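Local coordinates for geranyltranstransferase (Stenotrophomonas maltophilia, PDB 7LBJ), which is assigned to the FPP/GGPP synthase family and probably condenses isoprenoid diphosphates in a magnesium-dependent reaction, perhaps as a farnesyl diphosphate synthase, at residues H85-V90 with G158-Q163; A178-H183 with S252-L257; G220-V225 with A265-L270. One frame throughout, in Å; residues are numbered along the deposited sequence.

Contact 1 (H85-V90 with G158-Q163)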
loop_
_atom_site.group_PDB
_atom_site.type_symbol
_atom_site.label_atom_id
_atom_site.label_comp_id
_atom_site.label_asym_id
_atom_site.label_seq_id
_atom_site.Cartn_x
_atom_site.Cartn_y
_atom_site.Cartn_z
ATOM N N HIS A 85 -6.056 -7.716 -3.965
ATOM C CA HIS A 85 -6.557 -9.021 -3.547
ATOM C C HIS A 85 -5.406 -9.999 -3.321
ATOM O O HIS A 85 -5.331 -10.675 -2.283
ATOM C CB HIS A 85 -7.526 -9.552 -4.614
ATOM C CG HIS A 85 -8.076 -10.915 -4.320
ATOM N ND1 HIS A 85 -8.829 -11.186 -3.200
ATOM C CD2 HIS A 85 -8.003 -12.077 -5.016
ATOM C CE1 HIS A 85 -9.187 -12.460 -3.211
ATOM N NE2 HIS A 85 -8.686 -13.025 -4.296
ATOM N N ALA A 86 -4.470 -10.052 -4.269
ATOM C CA ALA A 86 -3.372 -11.008 -4.186
ATOM C C ALA A 86 -2.501 -10.745 -2.967
ATOM O O ALA A 86 -2.117 -11.686 -2.262
ATOM C CB ALA A 86 -2.522 -10.961 -5.463
ATOM N N TYR A 87 -2.155 -9.473 -2.718
ATOM C CA TYR A 87 -1.305 -9.178 -1.574
ATOM C C TYR A 87 -2.006 -9.590 -0.285
ATOM O O TYR A 87 -1.373 -10.120 0.634
ATOM C CB TYR A 87 -0.893 -7.680 -1.560
ATOM C CG TYR A 87 -1.482 -6.837 -0.423
ATOM C CD1 TYR A 87 -1.110 -7.045 0.909
ATOM C CD2 TYR A 87 -2.393 -5.819 -0.681
ATOM C CE1 TYR A 87 -1.678 -6.300 1.956
ATOM C CE2 TYR A 87 -2.947 -5.057 0.365
ATOM C CZ TYR A 87 -2.582 -5.308 1.664
ATOM O OH TYR A 87 -3.135 -4.572 2.680
ATOM N N SER A 88 -3.323 -9.375 -0.200
ATOM C CA SER A 88 -4.015 -9.673 1.051
ATOM C C SER A 88 -3.960 -11.159 1.355
ATOM O O SER A 88 -3.873 -11.557 2.520
ATOM C CB SER A 88 -5.473 -9.210 0.988
ATOM O OG SER A 88 -6.232 -10.062 0.129
ATOM N N LEU A 89 -3.980 -11.991 0.312
ATOM C CA LEU A 89 -3.932 -13.434 0.523
ATOM C C LEU A 89 -2.543 -13.891 0.941
ATOM O O LEU A 89 -2.416 -14.819 1.743
ATOM C CB LEU A 89 -4.365 -14.165 -0.746
ATOM C CG LEU A 89 -5.789 -13.901 -1.227
ATOM C CD1 LEU A 89 -6.109 -14.728 -2.488
ATOM C CD2 LEU A 89 -6.783 -14.189 -0.124
ATOM N N VAL A 90 -1.491 -13.268 0.385
ATOM C CA VAL A 90 -0.127 -13.598 0.792
ATOM C C VAL A 90 0.042 -13.364 2.279
ATOM O O VAL A 90 0.614 -14.197 2.996
ATOM C CB VAL A 90 0.896 -12.781 -0.019
ATOM C CG1 VAL A 90 2.304 -12.968 0.565
ATOM C CG2 VAL A 90 0.877 -13.225 -1.444
ATOM N N GLY A 158 -11.770 -0.626 4.997
ATOM C CA GLY A 158 -12.226 -1.699 4.136
ATOM C C GLY A 158 -11.511 -2.997 4.448
ATOM O O GLY A 158 -11.546 -3.491 5.585
ATOM N N MET A 159 -10.809 -3.520 3.444
ATOM C CA MET A 159 -10.267 -4.873 3.503
ATOM C C MET A 159 -9.450 -5.125 4.766
ATOM O O MET A 159 -9.672 -6.120 5.468
ATOM C CB MET A 159 -9.415 -5.135 2.258
ATOM C CG MET A 159 -8.851 -6.545 2.185
ATOM S SD MET A 159 -7.792 -6.667 0.720
ATOM C CE MET A 159 -6.377 -5.709 1.293
ATOM N N CYS A 160 -8.491 -4.239 5.069
ATOM C CA CYS A 160 -7.643 -4.438 6.244
ATOM C C CYS A 160 -8.455 -4.455 7.525
ATOM O O CYS A 160 -8.195 -5.271 8.421
ATOM C CB CYS A 160 -6.590 -3.344 6.359
ATOM S SG CYS A 160 -5.198 -3.598 5.303
ATOM N N GLY A 161 -9.407 -3.530 7.656
ATOM C CA GLY A 161 -10.259 -3.534 8.842
ATOM C C GLY A 161 -11.038 -4.830 8.978
ATOM O O GLY A 161 -11.204 -5.361 10.083
ATOM N N GLY A 162 -11.526 -5.357 7.857
ATOM C CA GLY A 162 -12.268 -6.607 7.908
ATOM C C GLY A 162 -11.391 -7.781 8.288
ATOM O O GLY A 162 -11.811 -8.655 9.061
ATOM N N GLN A 163 -10.161 -7.824 7.750
ATOM C CA GLN A 163 -9.200 -8.832 8.189
ATOM C C GLN A 163 -8.993 -8.753 9.695
ATOM O O GLN A 163 -8.940 -9.781 10.380
ATOM C CB GLN A 163 -7.856 -8.649 7.466
ATOM C CG GLN A 163 -7.856 -8.948 5.964
ATOM C CD GLN A 163 -6.525 -8.565 5.278
ATOM O OE1 GLN A 163 -6.275 -7.396 4.994
ATOM N NE2 GLN A 163 -5.676 -9.554 5.025
HETATM O O HOH W 1 -3.854 -7.150 4.438
#

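Contact 2 (A178-H183 with S252-L257)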
loop_
_atom_site.group_PDB
_atom_site.type_symbol
_atom_site.label_atom_id
_atom_site.label_comp_id
_atom_site.label_asym_id
_atom_site.label_seq_id
_atom_site.Cartn_x
_atom_site.Cartn_y
_atom_site.Cartn_z
ATOM N N ALA A 178 -22.638 -8.985 13.237
ATOM C CA ALA A 178 -21.191 -8.795 13.234
ATOM C C ALA A 178 -20.530 -9.528 12.072
ATOM O O ALA A 178 -19.586 -9.015 11.458
ATOM C CB ALA A 178 -20.608 -9.271 14.568
ATOM N N LEU A 179 -20.983 -10.751 11.792
ATOM C CA LEU A 179 -20.459 -11.517 10.664
ATOM C C LEU A 179 -20.679 -10.769 9.358
ATOM O O LEU A 179 -19.771 -10.662 8.513
ATOM C CB LEU A 179 -21.147 -12.889 10.636
ATOM C CG LEU A 179 -20.627 -13.939 9.663
ATOM C CD1 LEU A 179 -19.183 -14.270 10.022
ATOM C CD2 LEU A 179 -21.515 -15.181 9.724
ATOM N N THR A 180 -21.885 -10.224 9.184
ATOM C CA THR A 180 -22.203 -9.500 7.955
ATOM C C THR A 180 -21.334 -8.256 7.817
ATOM O O THR A 180 -20.801 -7.966 6.733
ATOM C CB THR A 180 -23.693 -9.138 7.964
ATOM O OG1 THR A 180 -24.474 -10.344 8.057
ATOM C CG2 THR A 180 -24.068 -8.392 6.707
ATOM N N ARG A 181 -21.174 -7.515 8.912
ATOM C CA ARG A 181 -20.318 -6.330 8.906
ATOM C C ARG A 181 -18.871 -6.693 8.587
ATOM O O ARG A 181 -18.202 -5.999 7.805
ATOM C CB ARG A 181 -20.430 -5.633 10.266
ATOM C CG ARG A 181 -19.593 -4.374 10.382
ATOM C CD ARG A 181 -20.028 -3.344 9.343
ATOM N NE ARG A 181 -19.058 -2.262 9.232
ATOM C CZ ARG A 181 -18.999 -1.224 10.053
ATOM N NH1 ARG A 181 -19.862 -1.085 11.052
ATOM N NH2 ARG A 181 -18.048 -0.305 9.870
ATOM N N MET A 182 -18.362 -7.762 9.202
ATOM C CA MET A 182 -16.994 -8.197 8.923
ATOM C C MET A 182 -16.808 -8.502 7.441
ATOM O O MET A 182 -15.856 -8.028 6.807
ATOM C CB MET A 182 -16.639 -9.421 9.774
ATOM C CG MET A 182 -15.244 -10.005 9.469
ATOM S SD MET A 182 -14.974 -11.713 10.020
ATOM C CE MET A 182 -15.806 -12.628 8.721
ATOM N N HIS A 183 -17.718 -9.287 6.855
ATOM C CA HIS A 183 -17.583 -9.595 5.432
ATOM C C HIS A 183 -17.705 -8.341 4.570
ATOM O O HIS A 183 -17.020 -8.219 3.553
ATOM C CB HIS A 183 -18.620 -10.647 5.008
ATOM C CG HIS A 183 -18.314 -12.024 5.515
ATOM N ND1 HIS A 183 -17.137 -12.681 5.219
ATOM C CD2 HIS A 183 -19.032 -12.874 6.288
ATOM C CE1 HIS A 183 -17.136 -13.866 5.802
ATOM N NE2 HIS A 183 -18.278 -14.012 6.451
ATOM N N SER A 252 -18.180 -19.023 13.206
ATOM C CA SER A 252 -19.510 -18.556 12.826
ATOM C C SER A 252 -19.630 -18.416 11.311
ATOM O O SER A 252 -18.765 -17.823 10.660
ATOM C CB SER A 252 -19.825 -17.220 13.502
ATOM O OG SER A 252 -20.236 -17.414 14.848
ATOM N N THR A 253 -20.704 -18.975 10.758
ATOM C CA THR A 253 -20.974 -18.991 9.328
ATOM C C THR A 253 -22.461 -18.761 9.121
ATOM O O THR A 253 -23.269 -18.920 10.045
ATOM C CB THR A 253 -20.612 -20.326 8.673
ATOM O OG1 THR A 253 -21.520 -21.336 9.142
ATOM C CG2 THR A 253 -19.191 -20.735 9.020
ATOM N N PHE A 254 -22.826 -18.433 7.891
ATOM C CA PHE A 254 -24.243 -18.200 7.656
ATOM C C PHE A 254 -25.059 -19.482 7.810
ATOM O O PHE A 254 -26.140 -19.422 8.408
ATOM C CB PHE A 254 -24.450 -17.529 6.292
ATOM C CG PHE A 254 -23.946 -16.109 6.256
ATOM C CD1 PHE A 254 -24.655 -15.097 6.886
ATOM C CD2 PHE A 254 -22.738 -15.804 5.659
ATOM C CE1 PHE A 254 -24.195 -13.793 6.892
ATOM C CE2 PHE A 254 -22.261 -14.496 5.662
ATOM C CZ PHE A 254 -22.993 -13.489 6.271
ATOM N N PRO A 255 -24.612 -20.655 7.338
ATOM C CA PRO A 255 -25.420 -21.860 7.618
ATOM C C PRO A 255 -25.488 -22.201 9.093
ATOM O O PRO A 255 -26.508 -22.739 9.542
ATOM C CB PRO A 255 -24.716 -22.969 6.824
ATOM C CG PRO A 255 -23.960 -22.231 5.746
ATOM C CD PRO A 255 -23.524 -20.945 6.384
ATOM N N ALA A 256 -24.441 -21.918 9.873
ATOM C CA ALA A 256 -24.515 -22.259 11.291
ATOM C C ALA A 256 -25.501 -21.355 12.012
ATOM O O ALA A 256 -26.248 -21.810 12.886
ATOM C CB ALA A 256 -23.136 -22.174 11.943
ATOM N N LEU A 257 -25.538 -20.077 11.639
ATOM C CA LEU A 257 -26.387 -19.112 12.329
ATOM C C LEU A 257 -27.809 -19.095 11.788
ATOM O O LEU A 257 -28.744 -18.781 12.528
ATOM C CB LEU A 257 -25.779 -17.717 12.217
ATOM C CG LEU A 257 -24.556 -17.448 13.084
ATOM C CD1 LEU A 257 -23.794 -16.236 12.561
ATOM C CD2 LEU A 257 -25.001 -17.214 14.499
#

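Contact 3 (G220-V225 with A265-L270)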
loop_
_atom_site.group_PDB
_atom_site.type_symbol
_atom_site.label_atom_id
_atom_site.label_comp_id
_atom_site.label_asym_id
_atom_site.label_seq_id
_atom_site.Cartn_x
_atom_site.Cartn_y
_atom_site.Cartn_z
ATOM N N GLY A 220 -20.983 -9.041 -3.359
ATOM C CA GLY A 220 -19.922 -9.390 -2.440
ATOM C C GLY A 220 -20.413 -10.273 -1.307
ATOM O O GLY A 220 -19.725 -11.213 -0.898
ATOM N N LEU A 221 -21.606 -9.984 -0.790
ATOM C CA LEU A 221 -22.184 -10.861 0.232
ATOM C C LEU A 221 -22.583 -12.209 -0.366
ATOM O O LEU A 221 -22.290 -13.261 0.218
ATOM C CB LEU A 221 -23.387 -10.192 0.899
ATOM C CG LEU A 221 -24.069 -10.995 2.015
ATOM C CD1 LEU A 221 -23.063 -11.360 3.094
ATOM C CD2 LEU A 221 -25.279 -10.233 2.659
ATOM N N ALA A 222 -23.217 -12.203 -1.546
ATOM C CA ALA A 222 -23.625 -13.457 -2.167
ATOM C C ALA A 222 -22.452 -14.412 -2.310
ATOM O O ALA A 222 -22.574 -15.613 -2.031
ATOM C CB ALA A 222 -24.269 -13.189 -3.533
ATOM N N PHE A 223 -21.307 -13.902 -2.759
ATOM C CA PHE A 223 -20.136 -14.751 -2.935
ATOM C C PHE A 223 -19.783 -15.460 -1.631
ATOM O O PHE A 223 -19.463 -16.653 -1.619
ATOM C CB PHE A 223 -18.978 -13.881 -3.431
ATOM C CG PHE A 223 -17.804 -14.645 -3.937
ATOM C CD1 PHE A 223 -17.757 -15.066 -5.258
ATOM C CD2 PHE A 223 -16.718 -14.917 -3.108
ATOM C CE1 PHE A 223 -16.650 -15.760 -5.750
ATOM C CE2 PHE A 223 -15.609 -15.624 -3.589
ATOM C CZ PHE A 223 -15.578 -16.044 -4.914
ATOM N N GLN A 224 -19.867 -14.742 -0.514
ATOM C CA GLN A 224 -19.469 -15.322 0.763
ATOM C C GLN A 224 -20.510 -16.303 1.305
ATOM O O GLN A 224 -20.145 -17.332 1.880
ATOM C CB GLN A 224 -19.208 -14.207 1.776
ATOM C CG GLN A 224 -18.722 -14.728 3.108
ATOM C CD GLN A 224 -17.382 -15.432 2.992
ATOM O OE1 GLN A 224 -16.511 -14.985 2.249
ATOM N NE2 GLN A 224 -17.221 -16.554 3.709
ATOM N N VAL A 225 -21.802 -15.997 1.166
ATOM C CA VAL A 225 -22.834 -16.964 1.561
ATOM C C VAL A 225 -22.666 -18.265 0.777
ATOM O O VAL A 225 -22.708 -19.366 1.344
ATOM C CB VAL A 225 -24.236 -16.358 1.366
ATOM C CG1 VAL A 225 -25.327 -17.388 1.674
ATOM C CG2 VAL A 225 -24.411 -15.115 2.261
ATOM N N ALA A 265 -31.825 -19.768 1.366
ATOM C CA ALA A 265 -32.817 -18.738 1.090
ATOM C C ALA A 265 -32.170 -17.360 1.017
ATOM O O ALA A 265 -32.536 -16.542 0.163
ATOM C CB ALA A 265 -33.921 -18.762 2.157
ATOM N N GLN A 266 -31.219 -17.080 1.916
ATOM C CA GLN A 266 -30.460 -15.826 1.865
ATOM C C GLN A 266 -29.759 -15.666 0.520
ATOM O O GLN A 266 -29.808 -14.593 -0.099
ATOM C CB GLN A 266 -29.436 -15.800 2.998
ATOM C CG GLN A 266 -28.562 -14.537 3.058
ATOM C CD GLN A 266 -27.466 -14.639 4.106
ATOM O OE1 GLN A 266 -27.063 -15.742 4.496
ATOM N NE2 GLN A 266 -26.966 -13.491 4.561
ATOM N N LEU A 267 -29.096 -16.727 0.054
ATOM C CA LEU A 267 -28.404 -16.659 -1.229
ATOM C C LEU A 267 -29.386 -16.474 -2.378
ATOM O O LEU A 267 -29.122 -15.707 -3.311
ATOM C CB LEU A 267 -27.571 -17.924 -1.441
ATOM C CG LEU A 267 -26.716 -17.944 -2.713
ATOM C CD1 LEU A 267 -25.722 -16.766 -2.631
ATOM C CD2 LEU A 267 -26.001 -19.291 -2.830
ATOM N N HIS A 268 -30.525 -17.164 -2.318
ATOM C CA HIS A 268 -31.530 -17.059 -3.370
ATOM C C HIS A 268 -32.069 -15.641 -3.484
ATOM O O HIS A 268 -32.281 -15.139 -4.597
ATOM C CB HIS A 268 -32.669 -18.032 -3.096
ATOM C CG HIS A 268 -33.656 -18.122 -4.214
ATOM N ND1 HIS A 268 -34.867 -17.461 -4.195
ATOM C CD2 HIS A 268 -33.608 -18.790 -5.392
ATOM C CE1 HIS A 268 -35.527 -17.726 -5.310
ATOM N NE2 HIS A 268 -34.785 -18.530 -6.053
ATOM N N GLU A 269 -32.295 -14.978 -2.342
ATOM C CA GLU A 269 -32.762 -13.592 -2.371
ATOM C C GLU A 269 -31.713 -12.670 -2.962
ATOM O O GLU A 269 -32.047 -11.757 -3.730
ATOM C CB GLU A 269 -33.149 -13.114 -0.966
ATOM C CG GLU A 269 -33.724 -11.675 -0.933
ATOM C CD GLU A 269 -32.676 -10.543 -0.859
ATOM O OE1 GLU A 269 -31.632 -10.697 -0.175
ATOM O OE2 GLU A 269 -32.927 -9.477 -1.482
ATOM N N LEU A 270 -30.441 -12.860 -2.585
ATOM C CA LEU A 270 -29.380 -12.026 -3.145
ATOM C C LEU A 270 -29.264 -12.213 -4.653
ATOM O O LEU A 270 -29.047 -11.243 -5.393
ATOM C CB LEU A 270 -28.041 -12.333 -2.453
ATOM C CG LEU A 270 -27.891 -11.827 -1.001
ATOM C CD1 LEU A 270 -26.768 -12.570 -0.263
ATOM C CD2 LEU A 270 -27.640 -10.313 -0.909
#

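Contact 1 (H85-V90 with G158-Q163)
Met-159 sets its terminal methyl between Tyr-87 and Ser-88: CE is 3.6 Å from Tyr-87 CE2, obliquely placed to that ring, and 3.6 Å from Ser-88 CB. SD completes the overlap at 3.5 Å from Ser-88 CB. The chain starts with CG anti to the backbone N (chi1 -177°) and bends at its third torsion (73°), which places CE on the tyrosine side. With these contacts Met-159 buries more area than any other residue here, so apolar carbon and sulfur carry most of the direct packing. The Ser-88 hydroxyl is turned back into its own helix, donating to His-85 O across 2.6 Å, while Leu-89 N donates to the same carbonyl.

Polar linkage runs instead through a water, which donates to Gln-163 OE1 over a short 2.5 Å and is joined weakly to Tyr-87 OH at 3.2 Å. At the other end of the amide, Gln-163 NE2 donates to Asp-92 OD1; its 3.7 Å approach to Ser-88 O is a packing distance. Asp-123 of the second subunit packs on Tyr-87, placing this buried site next to the dimer interface.

The short helical segments run nearly parallel, at 24°, with axes 11.9 Å apart, a spacing bridged by long side chains rather than close backbones. Tyr-87 lies five residues before Asp-92, which by sequence opens the first aspartate-rich motif; in relatives a bulky aromatic here can limit chain length, and Tyr-87 may act alike, consistent with a place in the central cavity of the all-alpha isoprenoid synthase fold.

Contact 2 (A178-H183 with S252-L257)
The first torsions send Leu-179 CG out anti to its backbone N (chi1 -172°) and Phe-254 CG anti to its carbonyl carbon (chi1 -69°); the second torsions then set the leucine methyls and the turn of the phenyl ring. Leu-179 CD2 stands 4.0 Å from the centroid of the Phe-254 ring, only 5° off the normal, a CH-pi contact over the middle of one face. The same methyl reaches Leu-257 CD1 at 3.8 Å, and its sister CD1 lies 3.6 Å from Ser-252 O. One leucine thus touches the loop leading into the short helix, the helix's first residue and its first turn.

Two more residues of helix 176-201 meet the ring around its rim. Thr-180 OG1 sits in the ring plane at the edge, 3.7 Å from Phe-254 CE1; its hydrogen bond goes to Leu-176 O in its own helix, so the contact with the phenyl is one of packing. His-183 CD2 comes within 3.7 Å of Phe-254 CE2, and the two rings meet by their borders, without stacking.

What presents Phe-254 is a helix start with an N-cap: Thr-253 OG1 accepts from Ala-256 N at 3.1 Å, and its carbonyl begins the regular helical pattern by accepting from Leu-257 N. In this all-alpha isoprenoid synthase fold helix 254-258 lies beside helices 206-233 and 260-277, since Pro-255 packs on Asp-228 of the one and on Met-260 and Ala-263 of the other. Asp-228, which by sequence belongs to the second aspartate-rich motif, accepts from Phe-254 N through OD2, fastening the beginning of the helix to helix 206-233. Ser-252 OG donates to Gln-174 O, in the loop before helix 176-201.

Contact 3 (G220-V225 with A265-L270)
Leu-270 packs on Ala-222 and Leu-221 where two antiparallel helices of the all-alpha isoprenoid synthase bundle cross; the segment axes pass 9.5 Å apart at 149°. Its CB touches Ala-222 CB at 4.0 Å. CG then departs anti to the carbonyl carbon (chi1 -72°), and CD1 continues anti to CA (chi2 161°), ending 3.8 Å from Ala-222 CA and 3.9 Å from Leu-221 CG. The tip thus rests on the backbone of helix 206-233.

Leu-267 comes closer still, its CD1 3.4 Å from Ala-222 O. The CA atoms of Ala-222 and Leu-267 are 5.8 Å apart, an approach consistent with the small side chain of Ala-222. Val-225 occupies the next turn. Its CG1 lies 3.9 Å from Leu-267 CB, the two side chains running alongside in opposite senses. Phe-254 of helix 254-258 packs against Leu-221, Val-225 and Gln-266, and Val-296 of helix 286-297 against Ala-222 and Leu-267. Gln-266 extends its amide obliquely across Val-225, and there the contact is between a polar group and a methyl, with OE1 3.5 Å from Val-225 CG2.

From the N terminus, contact 1 is the first to close: segment 158-163 returns to 85-90 over 67 intervening residues. It is complete before the other two open, and helix 176-201, which follows helix 159-168 in the chain, then carries segment 178-183. Contact 2 closes a loop of 68 residues and contact 3 one of 39. These two cross, since their segments come in the order 178-183, 220-225, 252-257 and 265-270. Their centres are 12 Å apart, and Phe-254 joins them. Together they tie helices 176-201, 206-233, 254-258 and 260-277, while contact 1, its centre nearest that of the chain, joins helices 75-92 and 159-168 beside the subunit interface.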